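Local coordinates for probable histone-lysine N-methyltransferase, H3 lysine-9 specific SUVH9 (Arabidopsis thaliana, PDB 4NJ5), which plays a role in gene silencing, apparently lacks methyltransferase activity, and may bind methylated DNA and recruit RNA polymerase V to chromatin, at residues G258-P263 against Y279-Q284; T285-G290 against L481-V486. All blocks are in the same frame, centred on the assembly; numbering follows the deposited sequence.

Contact 1 of 2, residues G258-P263 against Y279-Q284; sequences GKENVP and YEYLAQ
Glu260 meets Tyr281 with its chain bent at chi2 (-75°), which puts CD near Tyr281 OH. Tyr281 carries CG anti to its backbone N (chi1 -164°), and its side chain crosses the glutamate at about a right angle. The contact sets the long loop of a beta hairpin, between the antiparallel strands 250-252 and 264-267, against strand 280-281. Strand 280-281 itself pairs in parallel with strand 454-455 of the SET domain, and both segments here belong to the Pre-SET part of the protein.

Tyr281 OH donates to Glu260 OE2 at 2.7 Å. The oxygen lies at the ring edge, in its plane, and uses its anti lone pair. The carboxylate is turned 76° from the ring. Glu260 CG also packs 3.3 Å from Tyr281 OH. The same hydroxyl is bonded to Val457 N, so two partners fix it. An alanine in place of Glu260 would probably leave Tyr281 OH without its carboxylate acceptor and open a gap beside the methyl of Ala283.

Lys259 works on the backbone of Tyr281. Its chain is extended beyond CG, and Lys259 NZ donates to the carbonyl O of Tyr281 at 3.1 Å, in the carbonyl plane and on a lone pair. Lys259 NZ also donates to a water at 2.8 Å, which bonds weakly to Glu280 OE2. The direct gap from Lys259 NZ to Glu280 OE2 is 4.6 Å, too long for a salt bridge. Beside Lys259 the methyl of Ala283 packs on the backbone, with Ala283 CB 3.7 Å from Lys259 O.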
ATOM      1  N   GLY A 258      25.825  -1.765  -2.178  1.00 39.19           N
ATOM      2  CA  GLY A 258      25.934  -0.497  -2.893  1.00 31.91           C
ATOM      3  C   GLY A 258      25.549  -0.560  -4.372  1.00 27.16           C
ATOM      4  O   GLY A 258      25.666   0.445  -5.104  1.00 24.82           O
ATOM      5  N   LYS A 259      25.074  -1.722  -4.828  1.00 29.96           N
ATOM      6  CA  LYS A 259      24.631  -1.805  -6.231  1.00 27.93           C
ATOM      7  C   LYS A 259      23.220  -1.275  -6.471  1.00 27.24           C
ATOM      8  O   LYS A 259      22.811  -1.074  -7.623  1.00 26.88           O
ATOM      9  CB  LYS A 259      24.762  -3.210  -6.827  1.00 23.56           C
ATOM     10  CG  LYS A 259      26.189  -3.679  -7.051  1.00 24.81           C
ATOM     11  CD  LYS A 259      26.241  -5.186  -7.234  1.00 27.20           C
ATOM     12  CE  LYS A 259      27.657  -5.640  -7.538  1.00 34.23           C
ATOM     13  NZ  LYS A 259      27.790  -7.124  -7.447  1.00 37.17           N
ATOM     14  N   GLU A 260      22.490  -1.080  -5.378  1.00 22.42           N
ATOM     15  CA  GLU A 260      21.214  -0.399  -5.397  1.00 24.99           C
ATOM     16  C   GLU A 260      21.445   0.997  -4.835  1.00 29.26           C
ATOM     17  O   GLU A 260      22.456   1.253  -4.180  1.00 30.26           O
ATOM     18  CB  GLU A 260      20.195  -1.145  -4.532  1.00 18.50           C
ATOM     19  CG  GLU A 260      19.851  -2.570  -4.978  1.00 17.68           C
ATOM     20  CD  GLU A 260      18.944  -2.633  -6.195  1.00 22.11           C
ATOM     21  OE1 GLU A 260      18.755  -1.598  -6.871  1.00 21.34           O
ATOM     22  OE2 GLU A 260      18.418  -3.731  -6.478  1.00 23.19           O
ATOM     23  N   ASN A 261      20.503   1.898  -5.085  1.00 32.64           N
ATOM     24  CA  ASN A 261      20.604   3.260  -4.577  1.00 33.68           C
ATOM     25  C   ASN A 261      20.110   3.359  -3.142  1.00 33.57           C
ATOM     26  O   ASN A 261      20.260   4.392  -2.490  1.00 36.57           O
ATOM     27  CB  ASN A 261      19.844   4.228  -5.480  1.00 30.65           C
ATOM     28  CG  ASN A 261      20.458   4.334  -6.856  1.00 33.15           C
ATOM     29  OD1 ASN A 261      21.679   4.399  -6.997  1.00 36.89           O
ATOM     30  ND2 ASN A 261      19.617   4.336  -7.884  1.00 35.11           N
ATOM     31  N   VAL A 262      19.514   2.274  -2.663  1.00 31.97           N
ATOM     32  CA  VAL A 262      19.125   2.148  -1.265  1.00 31.53           C
ATOM     33  C   VAL A 262      19.669   0.826  -0.724  1.00 30.06           C
ATOM     34  O   VAL A 262      19.815  -0.139  -1.475  1.00 31.17           O
ATOM     35  CB  VAL A 262      17.593   2.225  -1.087  1.00 29.80           C
ATOM     36  CG1 VAL A 262      17.118   3.662  -1.219  1.00 31.00           C
ATOM     37  CG2 VAL A 262      16.888   1.327  -2.093  1.00 30.00           C
ATOM     38  N   PRO A 263      19.999   0.786   0.576  1.00 25.07           N
ATOM     39  CA  PRO A 263      20.550  -0.439   1.170  1.00 22.68           C
ATOM     40  C   PRO A 263      19.505  -1.544   1.274  1.00 24.25           C
ATOM     41  O   PRO A 263      18.329  -1.249   1.467  1.00 20.22           O
ATOM     42  CB  PRO A 263      20.983   0.017   2.568  1.00 20.84           C
ATOM     43  CG  PRO A 263      20.147   1.224   2.856  1.00 20.13           C
ATOM     44  CD  PRO A 263      19.959   1.904   1.535  1.00 20.11           C
ATOM     45  N   TYR A 279      25.255 -15.246  -2.863  1.00 32.52           N
ATOM     46  CA  TYR A 279      24.941 -14.937  -4.254  1.00 33.95           C
ATOM     47  C   TYR A 279      25.704 -13.678  -4.635  1.00 32.20           C
ATOM     48  O   TYR A 279      26.078 -12.885  -3.768  1.00 35.06           O
ATOM     49  CB  TYR A 279      23.443 -14.690  -4.459  1.00 41.22           C
ATOM     50  CG  TYR A 279      22.560 -15.871  -4.137  1.00 44.86           C
ATOM     51  CD1 TYR A 279      22.287 -16.842  -5.093  1.00 45.82           C
ATOM     52  CD2 TYR A 279      21.982 -16.004  -2.882  1.00 46.26           C
ATOM     53  CE1 TYR A 279      21.470 -17.921  -4.798  1.00 48.20           C
ATOM     54  CE2 TYR A 279      21.168 -17.075  -2.581  1.00 48.58           C
ATOM     55  CZ  TYR A 279      20.915 -18.031  -3.541  1.00 50.57           C
ATOM     56  OH  TYR A 279      20.104 -19.100  -3.236  1.00 52.44           O
ATOM     57  N   GLU A 280      25.935 -13.488  -5.928  1.00 28.23           N
ATOM     58  CA  GLU A 280      26.428 -12.209  -6.404  1.00 32.47           C
ATOM     59  C   GLU A 280      25.212 -11.347  -6.685  1.00 32.69           C
ATOM     60  O   GLU A 280      24.355 -11.718  -7.489  1.00 30.92           O
ATOM     61  CB  GLU A 280      27.265 -12.377  -7.669  1.00 47.14           C
ATOM     62  CG  GLU A 280      27.612 -11.063  -8.345  1.00 52.20           C
ATOM     63  CD  GLU A 280      28.426 -11.249  -9.606  1.00 60.25           C
ATOM     64  OE1 GLU A 280      29.233 -12.202  -9.665  1.00 63.02           O
ATOM     65  OE2 GLU A 280      28.251 -10.442 -10.541  1.00 63.74           O
ATOM     66  N   TYR A 281      25.124 -10.207  -6.011  1.00 35.96           N
ATOM     67  CA  TYR A 281      23.974  -9.332  -6.179  1.00 31.71           C
ATOM     68  C   TYR A 281      23.952  -8.719  -7.574  1.00 32.27           C
ATOM     69  O   TYR A 281      24.974  -8.252  -8.075  1.00 32.51           O
ATOM     70  CB  TYR A 281      23.945  -8.233  -5.116  1.00 22.92           C
ATOM     71  CG  TYR A 281      22.595  -7.566  -5.018  1.00 21.61           C
ATOM     72  CD1 TYR A 281      21.656  -7.992  -4.088  1.00 18.50           C
ATOM     73  CD2 TYR A 281      22.246  -6.530  -5.875  1.00 19.45           C
ATOM     74  CE1 TYR A 281      20.417  -7.393  -4.004  1.00 19.82           C
ATOM     75  CE2 TYR A 281      21.010  -5.927  -5.801  1.00 17.88           C
ATOM     76  CZ  TYR A 281      20.098  -6.362  -4.864  1.00 20.92           C
ATOM     77  OH  TYR A 281      18.861  -5.762  -4.789  1.00 20.08           O
ATOM     78  N   LEU A 282      22.775  -8.729  -8.191  1.00 26.06           N
ATOM     79  CA  LEU A 282      22.601  -8.199  -9.535  1.00 24.86           C
ATOM     80  C   LEU A 282      21.323  -7.369  -9.590  1.00 26.22           C
ATOM     81  O   LEU A 282      20.221  -7.908  -9.500  1.00 29.12           O
ATOM     82  CB  LEU A 282      22.538  -9.346 -10.543  1.00 20.73           C
ATOM     83  CG  LEU A 282      22.324  -8.948 -12.002  1.00 21.12           C
ATOM     84  CD1 LEU A 282      23.458  -8.055 -12.499  1.00 20.64           C
ATOM     85  CD2 LEU A 282      22.174 -10.182 -12.880  1.00 23.25           C
ATOM     86  N   ALA A 283      21.476  -6.057  -9.740  1.00 28.94           N
ATOM     87  CA  ALA A 283      20.358  -5.132  -9.572  1.00 28.10           C
ATOM     88  C   ALA A 283      19.394  -5.125 -10.755  1.00 26.10           C
ATOM     89  O   ALA A 283      18.215  -4.815 -10.601  1.00 28.50           O
ATOM     90  CB  ALA A 283      20.867  -3.726  -9.289  1.00 18.67           C
ATOM     91  N   GLN A 284      19.902  -5.458 -11.934  1.00 18.18           N
ATOM     92  CA  GLN A 284      19.076  -5.494 -13.134  1.00 18.68           C
ATOM     93  C   GLN A 284      19.303  -6.804 -13.873  1.00 18.58           C
ATOM     94  O   GLN A 284      20.414  -7.327 -13.882  1.00 19.81           O
ATOM     95  CB  GLN A 284      19.409  -4.318 -14.053  1.00 25.21           C
ATOM     96  CG  GLN A 284      19.244  -2.951 -13.414  1.00 30.90           C
ATOM     97  CD  GLN A 284      19.370  -1.829 -14.424  1.00 40.35           C
ATOM     98  OE1 GLN A 284      18.508  -1.656 -15.289  1.00 42.81           O
ATOM     99  NE2 GLN A 284      20.455  -1.067 -14.331  1.00 42.02           N
TER
HETATM  100  O   HOH W   1      29.806  -8.018  -9.155  1.00 40.26           O

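Contact 2 of 2, residues T285-G290 against L481-V486; sequences TSFPPG and LMFPRV
Phe287 is wedged between Phe483 and Arg485, and these three residues carry most of the contact. Phe483 approaches the Phe287 ring obliquely, and Phe287 CE1 packs 3.5 Å from Phe483 CB. The ring centroids are 5.7 Å apart and the planes stand at 73°. Phe287 CZ comes within 3.1 Å of the backbone O of Phe483, a close approach for a carbon and an oxygen. His478 links the same two residues: it bonds to Phe483 O through NE2 and meets the Phe287 ring edge-to-face.

On the Arg485 flank, Phe287 CE2 stands over the centre of the guanidinium, 3.6 Å from Arg485 CZ. The ring is steeply inclined to that group, so a ring edge meets a guanidinium face. The arginine chain is extended from CG to NE (chi3 173°), which carries NE out beside the Phe287 ring. One face of the Phe287 ring is covered from its own segment, with Thr285 CG2 over the ring centre.

The contact packs a loop of the Pre-SET part against the start of strand 485-490, an inner strand of a four-stranded sheet in the SET domain. Arg485 NH2 donates to Thr285 O at 3.0 Å with an N-H...O angle of 150°. The acceptor is tilted slightly from the guanidinium plane, while the donor lies on a lone pair of the carbonyl. NH2 also forms a salt bridge with Glu389, which accepts from Thr285 N as well, and NH1 forms a salt bridge with Asp477. One water donates to Thr285 O and accepts from Arg485 NH1. A second water, 2.8 Å from Thr285 OG1, accepts from Val486 N at 2.7 Å; that hydroxyl also bonds to Gly392 N.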
ATOM      1  N   THR A 285      18.250  -7.328 -14.491  1.00 18.28           N
ATOM      2  CA  THR A 285      18.342  -8.580 -15.234  1.00 18.33           C
ATOM      3  C   THR A 285      19.409  -8.514 -16.323  1.00 21.52           C
ATOM      4  O   THR A 285      19.492  -7.538 -17.067  1.00 23.25           O
ATOM      5  CB  THR A 285      16.984  -8.972 -15.855  1.00 17.72           C
ATOM      6  OG1 THR A 285      16.172  -9.605 -14.860  1.00 17.74           O
ATOM      7  CG2 THR A 285      17.173  -9.935 -17.025  1.00 18.37           C
ATOM      8  N   SER A 286      20.238  -9.551 -16.391  1.00 23.31           N
ATOM      9  CA  SER A 286      21.257  -9.640 -17.427  1.00 23.35           C
ATOM     10  C   SER A 286      20.762 -10.452 -18.621  1.00 23.18           C
ATOM     11  O   SER A 286      20.494 -11.649 -18.511  1.00 22.68           O
ATOM     12  CB  SER A 286      22.543 -10.242 -16.869  1.00 21.28           C
ATOM     13  OG  SER A 286      23.477 -10.477 -17.908  1.00 24.95           O
ATOM     14  N   PHE A 287      20.631  -9.786 -19.761  1.00 21.44           N
ATOM     15  CA  PHE A 287      20.213 -10.440 -20.989  1.00 21.92           C
ATOM     16  C   PHE A 287      21.440 -11.000 -21.703  1.00 23.03           C
ATOM     17  O   PHE A 287      22.550 -10.517 -21.486  1.00 23.59           O
ATOM     18  CB  PHE A 287      19.425  -9.459 -21.865  1.00 22.15           C
ATOM     19  CG  PHE A 287      18.094  -9.070 -21.277  1.00 21.24           C
ATOM     20  CD1 PHE A 287      17.045  -9.975 -21.255  1.00 20.79           C
ATOM     21  CD2 PHE A 287      17.895  -7.807 -20.735  1.00 21.00           C
ATOM     22  CE1 PHE A 287      15.820  -9.630 -20.706  1.00 20.10           C
ATOM     23  CE2 PHE A 287      16.665  -7.452 -20.184  1.00 20.27           C
ATOM     24  CZ  PHE A 287      15.630  -8.364 -20.171  1.00 19.81           C
ATOM     25  N   PRO A 288      21.252 -12.044 -22.527  1.00 28.42           N
ATOM     26  CA  PRO A 288      22.382 -12.698 -23.199  1.00 30.63           C
ATOM     27  C   PRO A 288      23.207 -11.728 -24.032  1.00 35.70           C
ATOM     28  O   PRO A 288      22.637 -10.931 -24.777  1.00 39.68           O
ATOM     29  CB  PRO A 288      21.707 -13.740 -24.103  1.00 26.02           C
ATOM     30  CG  PRO A 288      20.268 -13.358 -24.156  1.00 24.25           C
ATOM     31  CD  PRO A 288      19.978 -12.710 -22.843  1.00 26.02           C
ATOM     32  N   PRO A 289      24.540 -11.793 -23.891  1.00 34.32           N
ATOM     33  CA  PRO A 289      25.470 -10.924 -24.616  1.00 38.21           C
ATOM     34  C   PRO A 289      25.220 -10.994 -26.113  1.00 44.41           C
ATOM     35  O   PRO A 289      25.162 -12.087 -26.679  1.00 44.66           O
ATOM     36  CB  PRO A 289      26.838 -11.525 -24.282  1.00 31.19           C
ATOM     37  CG  PRO A 289      26.644 -12.193 -22.974  1.00 27.69           C
ATOM     38  CD  PRO A 289      25.245 -12.738 -23.009  1.00 26.56           C
ATOM     39  N   GLY A 290      25.056  -9.834 -26.739  1.00 52.34           N
ATOM     40  CA  GLY A 290      24.791  -9.781 -28.162  1.00 56.56           C
ATOM     41  C   GLY A 290      23.314  -9.799 -28.497  1.00 61.53           C
ATOM     42  O   GLY A 290      22.920 -10.309 -29.545  1.00 64.21           O
ATOM     43  N   LEU A 481      10.749  -7.577 -28.007  1.00 29.97           N
ATOM     44  CA  LEU A 481       9.517  -8.125 -27.435  1.00 31.30           C
ATOM     45  C   LEU A 481       9.738  -9.468 -26.741  1.00 31.67           C
ATOM     46  O   LEU A 481       9.009  -9.823 -25.818  1.00 34.44           O
ATOM     47  CB  LEU A 481       8.437  -8.281 -28.509  1.00 35.72           C
ATOM     48  CG  LEU A 481       7.646  -7.049 -28.964  1.00 39.14           C
ATOM     49  CD1 LEU A 481       7.910  -5.840 -28.076  1.00 37.53           C
ATOM     50  CD2 LEU A 481       7.931  -6.725 -30.421  1.00 42.37           C
ATOM     51  N   MET A 482      10.745 -10.208 -27.191  1.00 31.31           N
ATOM     52  CA  MET A 482      11.032 -11.527 -26.638  1.00 29.30           C
ATOM     53  C   MET A 482      11.629 -11.445 -25.236  1.00 25.98           C
ATOM     54  O   MET A 482      11.511 -12.387 -24.450  1.00 26.18           O
ATOM     55  CB  MET A 482      11.986 -12.293 -27.558  1.00 41.54           C
ATOM     56  CG  MET A 482      11.551 -12.357 -29.020  1.00 46.71           C
ATOM     57  SD  MET A 482      10.220 -13.530 -29.351  1.00109.93           S
ATOM     58  CE  MET A 482       8.765 -12.494 -29.187  1.00 66.03           C
ATOM     59  N   PHE A 483      12.266 -10.322 -24.921  1.00 25.71           N
ATOM     60  CA  PHE A 483      12.975 -10.200 -23.651  1.00 27.79           C
ATOM     61  C   PHE A 483      12.634  -8.959 -22.821  1.00 26.03           C
ATOM     62  O   PHE A 483      13.527  -8.194 -22.461  1.00 23.32           O
ATOM     63  CB  PHE A 483      14.485 -10.253 -23.889  1.00 31.89           C
ATOM     64  CG  PHE A 483      15.009 -11.633 -24.153  1.00 37.53           C
ATOM     65  CD1 PHE A 483      15.175 -12.532 -23.113  1.00 37.49           C
ATOM     66  CD2 PHE A 483      15.344 -12.032 -25.438  1.00 41.09           C
ATOM     67  CE1 PHE A 483      15.660 -13.803 -23.349  1.00 39.98           C
ATOM     68  CE2 PHE A 483      15.829 -13.305 -25.680  1.00 42.96           C
ATOM     69  CZ  PHE A 483      15.988 -14.190 -24.634  1.00 42.41           C
ATOM     70  N   PRO A 484      11.349  -8.766 -22.485  1.00 20.94           N
ATOM     71  CA  PRO A 484      11.050  -7.609 -21.641  1.00 19.97           C
ATOM     72  C   PRO A 484      11.514  -7.865 -20.216  1.00 19.75           C
ATOM     73  O   PRO A 484      11.732  -9.015 -19.842  1.00 19.55           O
ATOM     74  CB  PRO A 484       9.525  -7.541 -21.681  1.00 19.83           C
ATOM     75  CG  PRO A 484       9.111  -8.961 -21.843  1.00 24.29           C
ATOM     76  CD  PRO A 484      10.151  -9.591 -22.734  1.00 24.60           C
ATOM     77  N   ARG A 485      11.665  -6.810 -19.429  1.00 23.33           N
ATOM     78  CA  ARG A 485      12.039  -6.978 -18.035  1.00 18.07           C
ATOM     79  C   ARG A 485      10.833  -7.360 -17.184  1.00 17.63           C
ATOM     80  O   ARG A 485       9.684  -7.168 -17.586  1.00 17.62           O
ATOM     81  CB  ARG A 485      12.717  -5.716 -17.499  1.00 17.71           C
ATOM     82  CG  ARG A 485      13.979  -5.362 -18.267  1.00 18.48           C
ATOM     83  CD  ARG A 485      14.809  -4.308 -17.568  1.00 18.21           C
ATOM     84  NE  ARG A 485      16.080  -4.120 -18.256  1.00 20.92           N
ATOM     85  CZ  ARG A 485      17.210  -4.743 -17.933  1.00 22.78           C
ATOM     86  NH1 ARG A 485      18.319  -4.511 -18.626  1.00 20.34           N
ATOM     87  NH2 ARG A 485      17.233  -5.594 -16.916  1.00 19.17           N
ATOM     88  N   VAL A 486      11.109  -7.922 -16.015  1.00 17.41           N
ATOM     89  CA  VAL A 486      10.067  -8.319 -15.085  1.00 19.08           C
ATOM     90  C   VAL A 486      10.034  -7.303 -13.953  1.00 18.28           C
ATOM     91  O   VAL A 486      10.974  -7.218 -13.161  1.00 21.18           O
ATOM     92  CB  VAL A 486      10.347  -9.729 -14.519  1.00 27.66           C
ATOM     93  CG1 VAL A 486       9.173 -10.223 -13.691  1.00 22.87           C
ATOM     94  CG2 VAL A 486      10.657 -10.703 -15.654  1.00 26.12           C
TER
HETATM   95  O   HOH W   2      13.683  -8.253 -15.112  1.00 11.51           O
HETATM   96  O   HOH W   3      21.305  -5.193 -18.363  1.00 20.18           O

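How the contacts relate
Contacts 1 and 2 share a run of chain at 279-290, where 279-284 leads straight into 285-290. Their centres are about 18 Å apart. They touch where Gln284 CB packs 3.8 Å from Arg485 NH2, so the last residue of contact 1 borders the guanidinium used in contact 2. Contact 1 joins parts only 16 residues apart and lies at the surface. Contact 2 is buried and joins parts 191 residues apart, tying the Pre-SET part to the SET domain. Neither contains a zinc ligand. The cysteines of the triangular three-zinc cluster begin at Cys302, further along the chain than 285-290.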